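Local structure of transcriptional regulator ComR (Streptococcus vestibularis F0396, 6HU8) at residues 37-41 and 42-46; 126-130 and 131-135; 171-174 and 175-178; 248-251 and 252-255. The protein regulates competence genes as a peptide-responsive transcription factor of the RNPP family, pairing a helix-turn-helix domain that probably binds DNA with a tetratricopeptide-repeat domain. All blocks are in the same frame, centred on the assembly; numbering follows the deposited sequence.

Interaction 1 of 4, residues 37-41 and 42-46; sequences LIRIE and KGESL
A Schellman motif, with Gly43 N bonded to Ile40 O (3.0 Å) and, weakly, Glu44 N to Arg39 O, ends helix 34-41, the third helix of the chain and, as in Cro/C1-type relatives, probably the recognition helix. Gly43 carries the positive phi (82°) that turns the chain out of the helix. The preceding residue still makes a helical bond, Lys42 N to Ile38 O at 3.0 Å. Arg39 O also accepts Ser45 N at 3.1 Å, from above the carbonyl plane. A CA-H...O contact joins Ile40 CA to Ser45 O (3.5 Å). Lys42 runs alongside Ile38, its CD 3.8 Å from CG2. Glu44 crosses Arg39 at about a right angle and brings OE1 to 3.6 Å from Arg39 CG, touching the aliphatic stem and not the guanidinium. Ser45 OG, held between its own N and carbonyl carbon (chi1 46°), lies 3.4 Å from Arg39 CB. Arg39 NE makes a salt bridge and Ser45 OG a hydrogen bond to Glu117 of helix 117-131, which joins the HTH region to the tetratricopeptide part; Arg39 also touches helix 139-152. Glu41 forms salt bridges with Arg15 and Arg22, and Ile40 packs on Ile11 of helix 3-17.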
loop_
_atom_site.group_PDB
_atom_site.type_symbol
_atom_site.label_atom_id
_atom_site.label_comp_id
_atom_site.label_asym_id
_atom_site.label_seq_id
_atom_site.Cartn_x
_atom_site.Cartn_y
_atom_site.Cartn_z
ATOM N N LEU A 37 5.270 -15.257 14.057
ATOM C CA LEU A 37 5.399 -16.689 14.377
ATOM C C LEU A 37 4.401 -17.121 15.450
ATOM O O LEU A 37 3.717 -18.124 15.291
ATOM C CB LEU A 37 6.834 -17.027 14.820
ATOM C CG LEU A 37 7.081 -18.501 15.223
ATOM C CD1 LEU A 37 6.694 -19.471 14.098
ATOM C CD2 LEU A 37 8.536 -18.713 15.603
ATOM N N ILE A 38 4.311 -16.379 16.553
ATOM C CA ILE A 38 3.325 -16.718 17.587
ATOM C C ILE A 38 1.868 -16.846 17.083
ATOM O O ILE A 38 1.154 -17.756 17.493
ATOM C CB ILE A 38 3.375 -15.687 18.733
ATOM C CG1 ILE A 38 4.679 -15.874 19.514
ATOM C CG2 ILE A 38 2.230 -15.897 19.704
ATOM C CD1 ILE A 38 4.954 -14.755 20.516
ATOM N N ARG A 39 1.427 -15.944 16.206
ATOM C CA ARG A 39 0.064 -15.992 15.693
ATOM C C ARG A 39 -0.131 -17.245 14.833
ATOM O O ARG A 39 -1.211 -17.849 14.823
ATOM C CB ARG A 39 -0.266 -14.722 14.881
ATOM C CG ARG A 39 -0.523 -13.492 15.758
ATOM C CD ARG A 39 -1.058 -12.304 14.968
ATOM N NE ARG A 39 -0.105 -11.786 13.990
ATOM C CZ ARG A 39 0.783 -10.832 14.251
ATOM N NH1 ARG A 39 0.848 -10.303 15.474
ATOM N NH2 ARG A 39 1.616 -10.420 13.305
ATOM N N ILE A 40 0.921 -17.643 14.123
ATOM C CA ILE A 40 0.858 -18.872 13.318
ATOM C C ILE A 40 0.761 -20.087 14.238
ATOM O O ILE A 40 -0.144 -20.915 14.088
ATOM C CB ILE A 40 2.092 -19.002 12.381
ATOM C CG1 ILE A 40 2.043 -17.938 11.278
ATOM C CG2 ILE A 40 2.212 -20.430 11.805
ATOM C CD1 ILE A 40 3.323 -17.850 10.463
ATOM N N GLU A 41 1.670 -20.181 15.216
ATOM C CA GLU A 41 1.687 -21.337 16.114
ATOM C C GLU A 41 0.416 -21.444 16.950
ATOM O O GLU A 41 0.048 -22.541 17.362
ATOM C CB GLU A 41 2.911 -21.298 17.040
ATOM C CG GLU A 41 4.243 -21.484 16.276
ATOM C CD GLU A 41 5.466 -21.610 17.188
ATOM O OE1 GLU A 41 5.349 -21.333 18.398
ATOM O OE2 GLU A 41 6.551 -21.986 16.691
ATOM N N LYS A 42 -0.270 -20.326 17.179
ATOM C CA LYS A 42 -1.497 -20.350 17.979
ATOM C C LYS A 42 -2.735 -20.599 17.119
ATOM O O LYS A 42 -3.843 -20.637 17.639
ATOM C CB LYS A 42 -1.680 -19.034 18.742
ATOM C CG LYS A 42 -0.857 -18.892 20.012
ATOM C CD LYS A 42 -1.040 -17.505 20.610
ATOM C CE LYS A 42 -0.676 -17.468 22.083
ATOM N NZ LYS A 42 0.510 -18.316 22.410
ATOM N N GLY A 43 -2.553 -20.736 15.808
ATOM C CA GLY A 43 -3.675 -20.959 14.905
ATOM C C GLY A 43 -4.402 -19.676 14.513
ATOM O O GLY A 43 -5.430 -19.727 13.845
ATOM N N GLU A 44 -3.872 -18.519 14.909
ATOM C CA GLU A 44 -4.533 -17.240 14.605
ATOM C C GLU A 44 -4.356 -16.783 13.168
ATOM O O GLU A 44 -5.225 -16.116 12.594
ATOM C CB GLU A 44 -4.029 -16.147 15.555
ATOM C CG GLU A 44 -4.426 -16.424 16.990
ATOM C CD GLU A 44 -3.764 -15.485 17.968
ATOM O OE1 GLU A 44 -3.529 -14.320 17.592
ATOM O OE2 GLU A 44 -3.466 -15.921 19.106
ATOM N N SER A 45 -3.230 -17.110 12.556
ATOM C CA SER A 45 -3.135 -16.794 11.143
ATOM C C SER A 45 -2.435 -17.894 10.376
ATOM O O SER A 45 -1.727 -18.734 10.947
ATOM C CB SER A 45 -2.427 -15.455 10.920
ATOM O OG SER A 45 -1.257 -15.359 11.692
ATOM N N LEU A 46 -2.659 -17.867 9.068
ATOM C CA LEU A 46 -2.119 -18.839 8.146
ATOM C C LEU A 46 -0.795 -18.311 7.634
ATOM O O LEU A 46 -0.694 -17.129 7.308
ATOM C CB LEU A 46 -3.099 -19.053 6.979
ATOM C CG LEU A 46 -2.811 -20.159 5.966
ATOM C CD1 LEU A 46 -2.950 -21.517 6.626
ATOM C CD2 LEU A 46 -3.744 -20.052 4.740
#

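Interaction 2 of 4, residues 126-130 and 131-135; sequences LENIL and SFTSW
Ser131 folds its hydroxyl back onto helix 117-131, where OG donates to Glu127 O at 2.8 Å. This reach follows from chi1 of 74°, which sets OG between the backbone N and the carbonyl carbon and brings it down beside the preceding turn. The backbone N of Ser131 adds weak bonds to Glu127 O and Asn128 O, so Glu127 O is gripped by both the hydroxyl and the amide of one residue. Phe132 comes next with a positive phi of 64° and leaves the helical path; its N donates to Ile129 O (3.0 Å) from above the carbonyl plane, completing a Schellman motif together with the bond from Thr133 N to Asn128 O (2.9 Å). The Phe132 side chain sets out away from the helix, yet Ile129 O lies over one face of its ring, 4.1 Å from CD1. Thr133 turns back toward the helix: its CB lies 3.9 Å from Asn128 OD1, and its OG1 donates to Ser131 OG at 2.7 Å. Beyond it Trp135 heads off to stack on His172. The Asn128 amide is engaged at both ends, ND2 with Tyr168 OH and OD1 with Arg138. Chemically, the two hydroxyls form a chain of hydrogen bonds that runs in one direction, from Thr133 OG1 through Ser131 OG to Glu127 O. A carbonyl of the last turn is thus met by a hydroxyl as well as by one weak amide bond, and side-chain donors take over where main-chain helical bonding becomes weak.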
loop_
_atom_site.group_PDB
_atom_site.type_symbol
_atom_site.label_atom_id
_atom_site.label_comp_id
_atom_site.label_asym_id
_atom_site.label_seq_id
_atom_site.Cartn_x
_atom_site.Cartn_y
_atom_site.Cartn_z
ATOM N N LEU A 126 -6.978 -1.120 2.669
ATOM C CA LEU A 126 -7.865 -0.526 1.683
ATOM C C LEU A 126 -9.157 -0.049 2.327
ATOM O O LEU A 126 -9.637 1.052 2.047
ATOM C CB LEU A 126 -8.181 -1.532 0.571
ATOM C CG LEU A 126 -7.013 -1.884 -0.343
ATOM C CD1 LEU A 126 -7.361 -3.085 -1.200
ATOM C CD2 LEU A 126 -6.664 -0.684 -1.211
ATOM N N GLU A 127 -9.715 -0.885 3.196
ATOM C CA GLU A 127 -10.983 -0.577 3.836
ATOM C C GLU A 127 -10.847 0.605 4.794
ATOM O O GLU A 127 -11.686 1.503 4.781
ATOM C CB GLU A 127 -11.518 -1.798 4.577
ATOM C CG GLU A 127 -12.948 -1.643 5.056
ATOM C CD GLU A 127 -13.367 -2.747 6.015
ATOM O OE1 GLU A 127 -14.420 -3.369 5.776
ATOM O OE2 GLU A 127 -12.651 -2.984 7.013
ATOM N N ASN A 128 -9.797 0.600 5.620
ATOM C CA ASN A 128 -9.581 1.669 6.589
ATOM C C ASN A 128 -9.380 3.029 5.898
ATOM O O ASN A 128 -10.071 3.990 6.214
ATOM C CB ASN A 128 -8.390 1.337 7.497
ATOM C CG ASN A 128 -8.745 0.325 8.598
ATOM O OD1 ASN A 128 -9.879 -0.140 8.681
ATOM N ND2 ASN A 128 -7.766 -0.018 9.439
ATOM N N ILE A 129 -8.456 3.103 4.946
ATOM C CA ILE A 129 -8.218 4.341 4.209
ATOM C C ILE A 129 -9.483 4.803 3.472
ATOM O O ILE A 129 -9.911 5.945 3.638
ATOM C CB ILE A 129 -7.053 4.199 3.188
ATOM C CG1 ILE A 129 -5.732 3.929 3.912
ATOM C CG2 ILE A 129 -6.927 5.458 2.320
ATOM C CD1 ILE A 129 -4.570 3.632 2.996
ATOM N N LEU A 130 -10.081 3.920 2.670
ATOM C CA LEU A 130 -11.281 4.266 1.898
ATOM C C LEU A 130 -12.437 4.766 2.759
ATOM O O LEU A 130 -13.272 5.540 2.293
ATOM C CB LEU A 130 -11.770 3.070 1.091
ATOM C CG LEU A 130 -11.083 2.764 -0.239
ATOM C CD1 LEU A 130 -11.401 1.339 -0.650
ATOM C CD2 LEU A 130 -11.518 3.748 -1.326
ATOM N N SER A 131 -12.488 4.321 4.012
ATOM C CA SER A 131 -13.585 4.689 4.896
ATOM C C SER A 131 -13.185 5.755 5.918
ATOM O O SER A 131 -14.018 6.204 6.704
ATOM C CB SER A 131 -14.105 3.454 5.623
ATOM O OG SER A 131 -13.184 3.052 6.629
ATOM N N PHE A 132 -11.912 6.149 5.905
ATOM C CA PHE A 132 -11.372 7.138 6.845
ATOM C C PHE A 132 -11.416 6.665 8.293
ATOM O O PHE A 132 -11.511 7.479 9.217
ATOM C CB PHE A 132 -12.117 8.476 6.731
ATOM C CG PHE A 132 -11.738 9.283 5.523
ATOM C CD1 PHE A 132 -12.396 9.101 4.313
ATOM C CD2 PHE A 132 -10.733 10.239 5.599
ATOM C CE1 PHE A 132 -12.048 9.852 3.199
ATOM C CE2 PHE A 132 -10.383 10.990 4.487
ATOM C CZ PHE A 132 -11.040 10.796 3.289
ATOM N N THR A 133 -11.343 5.352 8.488
ATOM C CA THR A 133 -11.256 4.789 9.827
ATOM C C THR A 133 -9.922 5.150 10.453
ATOM O O THR A 133 -8.879 5.045 9.808
ATOM C CB THR A 133 -11.414 3.256 9.814
ATOM O OG1 THR A 133 -12.697 2.911 9.283
ATOM C CG2 THR A 133 -11.288 2.692 11.221
ATOM N N SER A 134 -9.960 5.593 11.703
ATOM C CA SER A 134 -8.742 5.923 12.428
ATOM C C SER A 134 -7.893 4.679 12.645
ATOM O O SER A 134 -8.403 3.634 13.050
ATOM C CB SER A 134 -9.077 6.566 13.775
ATOM O OG SER A 134 -7.997 6.435 14.679
ATOM N N TRP A 135 -6.598 4.789 12.375
ATOM C CA TRP A 135 -5.719 3.640 12.530
ATOM C C TRP A 135 -5.603 3.215 14.006
ATOM O O TRP A 135 -5.328 2.051 14.302
ATOM C CB TRP A 135 -4.341 3.935 11.925
ATOM C CG TRP A 135 -3.581 5.062 12.556
ATOM C CD1 TRP A 135 -3.479 6.350 12.098
ATOM C CD2 TRP A 135 -2.786 4.997 13.747
ATOM N NE1 TRP A 135 -2.678 7.087 12.938
ATOM C CE2 TRP A 135 -2.240 6.279 13.958
ATOM C CE3 TRP A 135 -2.487 3.977 14.663
ATOM C CZ2 TRP A 135 -1.413 6.570 15.047
ATOM C CZ3 TRP A 135 -1.667 4.269 15.738
ATOM C CH2 TRP A 135 -1.145 5.554 15.921
#

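Interaction 3 of 4, residues 171-174 and 175-178; sequences YHLY and GRKQ
Leu173 to Arg176 form a type II beta turn, with Gly175 at phi 81° in the third position and Arg176 N bonded to Leu173 O at 3.0 Å (N-H...O 155°). The turn carries the chain off the end of helix 160-173 and swings Arg176 back along it. With chi1 near -67° and the chain stretched out from CG to NE, the Arg176 side chain runs over the last helical carbonyls: CB passes 3.4 Å from Leu173 O, and the guanidinium then lies with one face over His172 O. That oxygen is 3.0 Å from CZ and 2.8 Å from NE, yet the N-H of NE points too far aside to count as a hydrogen bond. The approach is therefore one of the carbonyl to the flat face of a cation, which would be electrostatically favourable. Leu173 crosses the arginine at about a right angle, its CD2 3.9 Å from NH1. NH2 ends near the edge of the His172 ring, 4.1 Å from His172 CB. The histidine ND1 is bonded to Tyr168 O within its own helix, and NE2 to Glu142 of the neighbouring helix 139-152; these two bonds fix the ring's rotation. In the tetratricopeptide-type helical array, helix 160-173 and its exit turn thus lie against helix 139-152 and the loop before it: the His172 ring also stacks on Trp135 and Tyr145, and Trp135, from the loop between helices 117-131 and 139-152, touches Arg176 as well.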
loop_
_atom_site.group_PDB
_atom_site.type_symbol
_atom_site.label_atom_id
_atom_site.label_comp_id
_atom_site.label_asym_id
_atom_site.label_seq_id
_atom_site.Cartn_x
_atom_site.Cartn_y
_atom_site.Cartn_z
ATOM N N TYR A 171 -0.669 7.130 5.463
ATOM C CA TYR A 171 -1.936 7.399 6.137
ATOM C C TYR A 171 -1.749 7.759 7.616
ATOM O O TYR A 171 -2.539 8.525 8.163
ATOM C CB TYR A 171 -2.845 6.186 6.004
ATOM C CG TYR A 171 -4.270 6.353 6.487
ATOM C CD1 TYR A 171 -5.149 7.212 5.842
ATOM C CD2 TYR A 171 -4.755 5.593 7.548
ATOM C CE1 TYR A 171 -6.472 7.338 6.260
ATOM C CE2 TYR A 171 -6.071 5.707 7.973
ATOM C CZ TYR A 171 -6.927 6.582 7.327
ATOM O OH TYR A 171 -8.237 6.699 7.747
ATOM N N HIS A 172 -0.716 7.209 8.257
ATOM C CA HIS A 172 -0.388 7.587 9.643
ATOM C C HIS A 172 0.109 9.035 9.735
ATOM O O HIS A 172 -0.061 9.702 10.760
ATOM C CB HIS A 172 0.698 6.681 10.245
ATOM C CG HIS A 172 0.210 5.344 10.684
ATOM N ND1 HIS A 172 -0.358 4.437 9.815
ATOM C CD2 HIS A 172 0.209 4.751 11.902
ATOM C CE1 HIS A 172 -0.693 3.344 10.481
ATOM N NE2 HIS A 172 -0.352 3.506 11.749
ATOM N N LEU A 173 0.767 9.494 8.676
ATOM C CA LEU A 173 1.421 10.797 8.694
ATOM C C LEU A 173 0.469 11.922 8.342
ATOM O O LEU A 173 0.807 13.087 8.506
ATOM C CB LEU A 173 2.599 10.822 7.723
ATOM C CG LEU A 173 3.714 9.823 7.990
ATOM C CD1 LEU A 173 4.881 10.090 7.066
ATOM C CD2 LEU A 173 4.142 9.916 9.450
ATOM N N TYR A 174 -0.712 11.571 7.843
ATOM C CA TYR A 174 -1.669 12.573 7.396
ATOM C C TYR A 174 -2.041 13.552 8.508
ATOM O O TYR A 174 -2.431 13.146 9.603
ATOM C CB TYR A 174 -2.934 11.908 6.861
ATOM C CG TYR A 174 -3.886 12.890 6.223
ATOM C CD1 TYR A 174 -3.662 13.363 4.935
ATOM C CD2 TYR A 174 -5.002 13.358 6.910
ATOM C CE1 TYR A 174 -4.527 14.269 4.343
ATOM C CE2 TYR A 174 -5.870 14.267 6.328
ATOM C CZ TYR A 174 -5.628 14.718 5.043
ATOM O OH TYR A 174 -6.488 15.621 4.455
ATOM N N GLY A 175 -1.914 14.842 8.218
ATOM C CA GLY A 175 -2.275 15.871 9.173
ATOM C C GLY A 175 -1.224 16.147 10.231
ATOM O O GLY A 175 -1.323 17.131 10.959
ATOM N N ARG A 176 -0.215 15.290 10.330
ATOM C CA ARG A 176 0.820 15.484 11.344
ATOM C C ARG A 176 1.800 16.567 10.911
ATOM O O ARG A 176 1.874 16.900 9.726
ATOM C CB ARG A 176 1.577 14.182 11.617
ATOM C CG ARG A 176 0.763 13.075 12.276
ATOM C CD ARG A 176 1.671 11.883 12.587
ATOM N NE ARG A 176 0.958 10.738 13.154
ATOM C CZ ARG A 176 1.508 9.543 13.363
ATOM N NH1 ARG A 176 2.782 9.329 13.046
ATOM N NH2 ARG A 176 0.784 8.552 13.877
ATOM N N LYS A 177 2.558 17.114 11.859
ATOM C CA LYS A 177 3.592 18.058 11.475
ATOM C C LYS A 177 4.976 17.613 11.965
ATOM O O LYS A 177 5.992 18.043 11.410
ATOM C CB LYS A 177 3.253 19.469 11.967
ATOM C CG LYS A 177 4.191 20.528 11.410
ATOM C CD LYS A 177 3.609 21.951 11.422
ATOM C CE LYS A 177 2.083 21.999 11.303
ATOM N NZ LYS A 177 1.597 23.367 10.866
ATOM N N GLN A 178 5.040 16.752 12.978
ATOM C CA GLN A 178 6.312 16.085 13.247
ATOM C C GLN A 178 6.243 14.592 12.946
ATOM O O GLN A 178 5.206 13.952 13.106
ATOM C CB GLN A 178 6.785 16.319 14.680
ATOM C CG GLN A 178 8.009 17.228 14.699
ATOM C CD GLN A 178 8.958 16.960 13.519
ATOM O OE1 GLN A 178 8.997 17.725 12.546
ATOM N NE2 GLN A 178 9.728 15.878 13.608
#

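Interaction 4 of 4, residues 248-251 and 252-255; sequences GVYI and LEAK
Gly248 O accepts the backbone N of Leu252 at 3.3 Å, a straight but long and weak bond, and the three bonds that follow tighten the ladder. Glu253 N reaches Val249 O at 3.1 Å, Ala254 N reaches Tyr250 O at 2.9 Å, and Lys255 N reaches Ile251 O at 3.0 Å. All four amides of 252-255 are thus taken up, and each carbonyl of 248-251 receives one of them, in the i to i+4 pattern of an unbroken alpha helix. This is the N-terminal half of helix 246-261, part of the tetratricopeptide-type helical array: Val249 and Leu252 pack on helix 200-219, Val249 also on helix 226-240, Tyr250 and Glu253 on both helix 226-240 and helix 264-279, and Ile251 on helix 285-296. Lys255 NZ forms salt bridges with Glu293 and Asp297 and a hydrogen bond with Tyr271 OH, while its CD lies alongside Ile251 CG2 (3.9 Å), the two chains pointing the same way. Glu253 has CG anti to its backbone N (chi1 -168°) and is extended beyond it, which carries the carboxylate alongside Tyr250 with carboxylate and ring planes 23° apart; OE2 comes obliquely to 4.0 Å from Tyr250 CD1.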
loop_
_atom_site.group_PDB
_atom_site.type_symbol
_atom_site.label_atom_id
_atom_site.label_comp_id
_atom_site.label_asym_id
_atom_site.label_seq_id
_atom_site.Cartn_x
_atom_site.Cartn_y
_atom_site.Cartn_z
ATOM N N GLY A 248 -4.779 15.565 -11.212
ATOM C CA GLY A 248 -4.323 15.584 -9.833
ATOM C C GLY A 248 -2.832 15.825 -9.698
ATOM O O GLY A 248 -2.368 16.415 -8.716
ATOM N N VAL A 249 -2.072 15.384 -10.692
ATOM C CA VAL A 249 -0.620 15.552 -10.665
ATOM C C VAL A 249 -0.230 17.002 -10.932
ATOM O O VAL A 249 0.586 17.588 -10.209
ATOM C CB VAL A 249 0.060 14.618 -11.689
ATOM C CG1 VAL A 249 1.557 14.840 -11.687
ATOM C CG2 VAL A 249 -0.257 13.150 -11.354
ATOM N N TYR A 250 -0.814 17.595 -11.967
ATOM C CA TYR A 250 -0.520 18.996 -12.275
ATOM C C TYR A 250 -1.062 19.975 -11.223
ATOM O O TYR A 250 -0.519 21.079 -11.046
ATOM C CB TYR A 250 -1.045 19.336 -13.668
ATOM C CG TYR A 250 -0.163 18.700 -14.714
ATOM C CD1 TYR A 250 1.136 19.145 -14.903
ATOM C CD2 TYR A 250 -0.610 17.638 -15.477
ATOM C CE1 TYR A 250 1.962 18.562 -15.834
ATOM C CE2 TYR A 250 0.218 17.039 -16.407
ATOM C CZ TYR A 250 1.501 17.519 -16.584
ATOM O OH TYR A 250 2.328 16.929 -17.510
ATOM N N ILE A 251 -2.110 19.580 -10.511
ATOM C CA ILE A 251 -2.610 20.414 -9.412
ATOM C C ILE A 251 -1.557 20.486 -8.299
ATOM O O ILE A 251 -1.264 21.573 -7.787
ATOM C CB ILE A 251 -3.949 19.875 -8.841
ATOM C CG1 ILE A 251 -5.100 20.117 -9.823
ATOM C CG2 ILE A 251 -4.264 20.512 -7.477
ATOM C CD1 ILE A 251 -6.429 19.468 -9.382
ATOM N N LEU A 252 -0.981 19.342 -7.932
ATOM C CA LEU A 252 0.103 19.306 -6.934
ATOM C C LEU A 252 1.321 20.112 -7.377
ATOM O O LEU A 252 1.905 20.837 -6.569
ATOM C CB LEU A 252 0.542 17.864 -6.632
ATOM C CG LEU A 252 -0.366 17.010 -5.752
ATOM C CD1 LEU A 252 -0.053 15.517 -5.943
ATOM C CD2 LEU A 252 -0.178 17.409 -4.278
ATOM N N GLU A 253 1.718 19.988 -8.643
ATOM C CA GLU A 253 2.847 20.783 -9.132
ATOM C C GLU A 253 2.533 22.290 -9.069
ATOM O O GLU A 253 3.417 23.122 -8.798
ATOM C CB GLU A 253 3.236 20.386 -10.565
ATOM C CG GLU A 253 4.590 20.981 -10.972
ATOM C CD GLU A 253 5.080 20.543 -12.333
ATOM O OE1 GLU A 253 6.049 21.154 -12.825
ATOM O OE2 GLU A 253 4.518 19.586 -12.909
ATOM N N ALA A 254 1.272 22.643 -9.308
ATOM C CA ALA A 254 0.843 24.026 -9.183
ATOM C C ALA A 254 0.949 24.534 -7.742
ATOM O O ALA A 254 1.411 25.658 -7.508
ATOM C CB ALA A 254 -0.588 24.179 -9.697
ATOM N N LYS A 255 0.523 23.709 -6.790
ATOM C CA LYS A 255 0.549 24.075 -5.375
ATOM C C LYS A 255 1.983 24.234 -4.881
ATOM O O LYS A 255 2.280 25.121 -4.072
ATOM C CB LYS A 255 -0.207 23.032 -4.535
ATOM C CG LYS A 255 -1.711 23.337 -4.433
ATOM C CD LYS A 255 -2.549 22.089 -4.347
ATOM C CE LYS A 255 -3.742 22.275 -3.415
ATOM N NZ LYS A 255 -4.623 23.426 -3.721
#

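In the fold
All four contacts are local and lie in series along the chain: none closes a long loop, and none nests in or crosses another. Interaction 1 turns the chain between helices 34-41 and 49-59 of the HTH region. Interactions 2 to 4 follow within the tetratricopeptide range. The second shapes the exit from helix 117-131, and the third that from helix 160-173. The loop after helix 117-131 meets the C-terminal end of helix 160-173 and its turn through Thr133 O to Tyr171 OH (2.7 Å, a probable hydrogen bond) and Trp135 against His172 and Arg176. Interaction 4 sits inside one helix, its centre about 45 Å from that of interaction 1, on opposite sides of the chain's centre.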